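Local structure of restriction endonuclease EcoP15I, restriction subunit (Escherichia coli, 4ZCF) at residues L487-D492 with N510-Q515. The protein cuts DNA as the restriction subunit of a type III restriction-modification enzyme, together with the Mod subunit, and carries a helicase-like ATP motor and an endonuclease domain. Sequence-based numbering, arbitrary orientation.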
ATOM      1  N   LEU C 487     -28.697  -7.827   2.915  1.00 75.94           N
ATOM      2  CA  LEU C 487     -29.220  -7.958   4.270  1.00 75.22           C
ATOM      3  C   LEU C 487     -30.669  -7.495   4.319  1.00 78.56           C
ATOM      4  O   LEU C 487     -31.515  -8.262   4.764  1.00 78.16           O
ATOM      5  CB  LEU C 487     -28.350  -7.188   5.276  1.00 75.11           C
ATOM      6  CG  LEU C 487     -26.891  -7.639   5.380  1.00 80.02           C
ATOM      7  CD1 LEU C 487     -26.041  -6.579   6.053  1.00 80.37           C
ATOM      8  CD2 LEU C 487     -26.770  -8.974   6.110  1.00 82.24           C
ATOM      9  N   LEU C 488     -30.969  -6.281   3.794  1.00 74.60           N
ATOM     10  CA  LEU C 488     -32.324  -5.712   3.744  1.00 74.11           C
ATOM     11  C   LEU C 488     -33.341  -6.582   3.005  1.00 76.94           C
ATOM     12  O   LEU C 488     -34.515  -6.566   3.370  1.00 77.26           O
ATOM     13  CB  LEU C 488     -32.330  -4.306   3.111  1.00 74.29           C
ATOM     14  CG  LEU C 488     -32.163  -3.078   4.018  1.00 79.05           C
ATOM     15  CD1 LEU C 488     -32.281  -1.793   3.191  1.00 78.75           C
ATOM     16  CD2 LEU C 488     -33.189  -3.060   5.178  1.00 81.02           C
ATOM     17  N   LEU C 489     -32.906  -7.304   1.958  1.00 72.08           N
ATOM     18  CA  LEU C 489     -33.788  -8.148   1.148  1.00 71.96           C
ATOM     19  C   LEU C 489     -34.029  -9.534   1.773  1.00 77.09           C
ATOM     20  O   LEU C 489     -34.962 -10.234   1.367  1.00 77.14           O
ATOM     21  CB  LEU C 489     -33.266  -8.256  -0.305  1.00 71.87           C
ATOM     22  CG  LEU C 489     -32.985  -6.929  -1.053  1.00 75.79           C
ATOM     23  CD1 LEU C 489     -31.983  -7.120  -2.167  1.00 76.00           C
ATOM     24  CD2 LEU C 489     -34.233  -6.330  -1.611  1.00 76.41           C
ATOM     25  N   SER C 490     -33.202  -9.910   2.772  1.00 74.42           N
ATOM     26  CA  SER C 490     -33.265 -11.181   3.499  1.00 74.62           C
ATOM     27  C   SER C 490     -34.473 -11.233   4.428  1.00 79.04           C
ATOM     28  O   SER C 490     -34.627 -10.382   5.310  1.00 77.98           O
ATOM     29  CB  SER C 490     -31.975 -11.417   4.287  1.00 78.89           C
ATOM     30  OG  SER C 490     -32.020 -12.581   5.099  1.00 89.50           O
ATOM     31  N   LEU C 491     -35.304 -12.271   4.247  1.00 76.83           N
ATOM     32  CA  LEU C 491     -36.509 -12.511   5.038  1.00 77.13           C
ATOM     33  C   LEU C 491     -36.191 -12.968   6.479  1.00 83.32           C
ATOM     34  O   LEU C 491     -37.102 -13.110   7.304  1.00 83.66           O
ATOM     35  CB  LEU C 491     -37.438 -13.491   4.302  1.00 77.07           C
ATOM     36  CG  LEU C 491     -38.360 -12.869   3.238  1.00 81.94           C
ATOM     37  CD1 LEU C 491     -37.629 -12.637   1.909  1.00 82.34           C
ATOM     38  CD2 LEU C 491     -39.560 -13.748   2.988  1.00 83.88           C
ATOM     39  N   ASP C 492     -34.890 -13.144   6.791  1.00 79.93           N
ATOM     40  CA  ASP C 492     -34.405 -13.512   8.116  1.00 79.71           C
ATOM     41  C   ASP C 492     -34.448 -12.315   9.086  1.00 82.88           C
ATOM     42  O   ASP C 492     -34.719 -12.525  10.268  1.00 82.73           O
ATOM     43  CB  ASP C 492     -32.987 -14.069   8.021  1.00 80.54           C
ATOM     44  N   ASN C 510     -33.343   0.181  -5.050  1.00 55.80           N
ATOM     45  CA  ASN C 510     -33.536  -1.120  -4.481  1.00 54.60           C
ATOM     46  C   ASN C 510     -34.789  -1.636  -5.094  1.00 56.84           C
ATOM     47  O   ASN C 510     -35.769  -0.955  -5.085  1.00 56.32           O
ATOM     48  CB  ASN C 510     -33.734  -0.972  -2.988  1.00 53.57           C
ATOM     49  CG  ASN C 510     -33.700  -2.286  -2.262  1.00 76.80           C
ATOM     50  OD1 ASN C 510     -34.578  -3.112  -2.412  1.00 64.39           O
ATOM     51  ND2 ASN C 510     -32.674  -2.482  -1.474  1.00 72.47           N
ATOM     52  N   PRO C 511     -34.770  -2.818  -5.674  1.00 52.53           N
ATOM     53  CA  PRO C 511     -35.984  -3.268  -6.384  1.00 52.21           C
ATOM     54  C   PRO C 511     -37.204  -3.475  -5.469  1.00 56.77           C
ATOM     55  O   PRO C 511     -38.320  -3.173  -5.884  1.00 55.77           O
ATOM     56  CB  PRO C 511     -35.539  -4.571  -7.060  1.00 53.78           C
ATOM     57  CG  PRO C 511     -34.392  -5.062  -6.242  1.00 57.98           C
ATOM     58  CD  PRO C 511     -33.694  -3.835  -5.732  1.00 53.49           C
ATOM     59  N   ASN C 512     -36.981  -3.944  -4.213  1.00 54.26           N
ATOM     60  CA  ASN C 512     -38.020  -4.200  -3.216  1.00 54.43           C
ATOM     61  C   ASN C 512     -38.556  -2.975  -2.456  1.00 60.18           C
ATOM     62  O   ASN C 512     -39.361  -3.140  -1.535  1.00 60.86           O
ATOM     63  CB  ASN C 512     -37.638  -5.357  -2.277  1.00 54.69           C
ATOM     64  CG  ASN C 512     -37.704  -6.741  -2.902  1.00 73.23           C
ATOM     65  OD1 ASN C 512     -37.471  -6.932  -4.104  1.00 62.23           O
ATOM     66  ND2 ASN C 512     -37.946  -7.755  -2.079  1.00 64.79           N
ATOM     67  N   VAL C 513     -38.161  -1.750  -2.859  1.00 57.44           N
ATOM     68  CA  VAL C 513     -38.707  -0.531  -2.250  1.00 57.10           C
ATOM     69  C   VAL C 513     -40.089  -0.312  -2.909  1.00 60.39           C
ATOM     70  O   VAL C 513     -40.165  -0.086  -4.120  1.00 60.31           O
ATOM     71  CB  VAL C 513     -37.781   0.664  -2.490  1.00 57.39           C
ATOM     72  N   PHE C 514     -41.173  -0.503  -2.134  1.00 55.91           N
ATOM     73  CA  PHE C 514     -42.550  -0.369  -2.640  1.00 55.05           C
ATOM     74  C   PHE C 514     -43.228   0.919  -2.237  1.00 57.26           C
ATOM     75  O   PHE C 514     -44.339   1.186  -2.692  1.00 56.46           O
ATOM     76  CB  PHE C 514     -43.418  -1.554  -2.201  1.00 56.82           C
ATOM     77  CG  PHE C 514     -43.265  -2.811  -3.019  1.00 57.95           C
ATOM     78  CD1 PHE C 514     -43.960  -2.969  -4.213  1.00 60.38           C
ATOM     79  CD2 PHE C 514     -42.432  -3.838  -2.596  1.00 59.45           C
ATOM     80  CE1 PHE C 514     -43.818  -4.131  -4.965  1.00 61.11           C
ATOM     81  CE2 PHE C 514     -42.291  -4.998  -3.349  1.00 61.94           C
ATOM     82  CZ  PHE C 514     -42.992  -5.141  -4.522  1.00 60.08           C
ATOM     83  N   GLN C 515     -42.584   1.704  -1.373  1.00 54.60           N
ATOM     84  CA  GLN C 515     -43.111   2.974  -0.888  1.00 55.22           C
ATOM     85  C   GLN C 515     -41.995   3.962  -0.634  1.00 61.79           C
ATOM     86  O   GLN C 515     -41.108   3.672   0.166  1.00 61.96           O
ATOM     87  CB  GLN C 515     -43.898   2.772   0.418  1.00 56.60           C
ATOM     88  CG  GLN C 515     -45.385   2.519   0.227  1.00 74.34           C
ATOM     89  CD  GLN C 515     -46.107   2.036   1.467  1.00 92.00           C
ATOM     90  OE1 GLN C 515     -47.186   1.444   1.374  1.00 88.51           O
ATOM     91  NE2 GLN C 515     -45.545   2.268   2.652  1.00 81.91           N
TER
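The CD2 methyl of Leu-489 packs against Asn-510 and Asn-512. Leu-489 CB makes no contact with 510-515. With chi1 at -53°, CG lies anti to the carbonyl carbon and beside the backbone N, which brings CD2 to the asparagines. Leu-489 CG passes 4.4 Å from Asn-510 OD1. Of the two methyls, CD2 makes the contact. Leu-489 CD2 lies 3.3 Å from Asn-510 OD1 and 3.6 Å from Asn-512 CB. Leu-489 CD2 also sits over the flat face of the Asn-512 amide, 3.7 Å from Asn-512 CG. The contact is van der Waals packing of an aliphatic tip against two polar side chains, and all three residues are buried. The Leu-489 side chain is about 10 Å from the bound AMP.

Both asparagines have polar partners. Asn-510 OD1 accepts a weak bond from Asn-512 N, at 3.1 Å, as in an Asx turn. This overlaps a type I turn from Asn-510 to Val-513. The Asn-512 amide is held at both ends: ND2 bonds to Lys-397 O and OD1 to Val-540 N. These bonds fix the face that Leu-489 covers. Lys-397 NZ also bonds to Leu-488 O and Ser-490 O, a second link to 487-492.

The contact thus packs residues 487-492, around the C-terminal part of helix 485-488, against the turn leading into strand 513-518. That strand runs between strands 399-404 and 553-558 in the second parallel sheet of the RecA-like helicase motor.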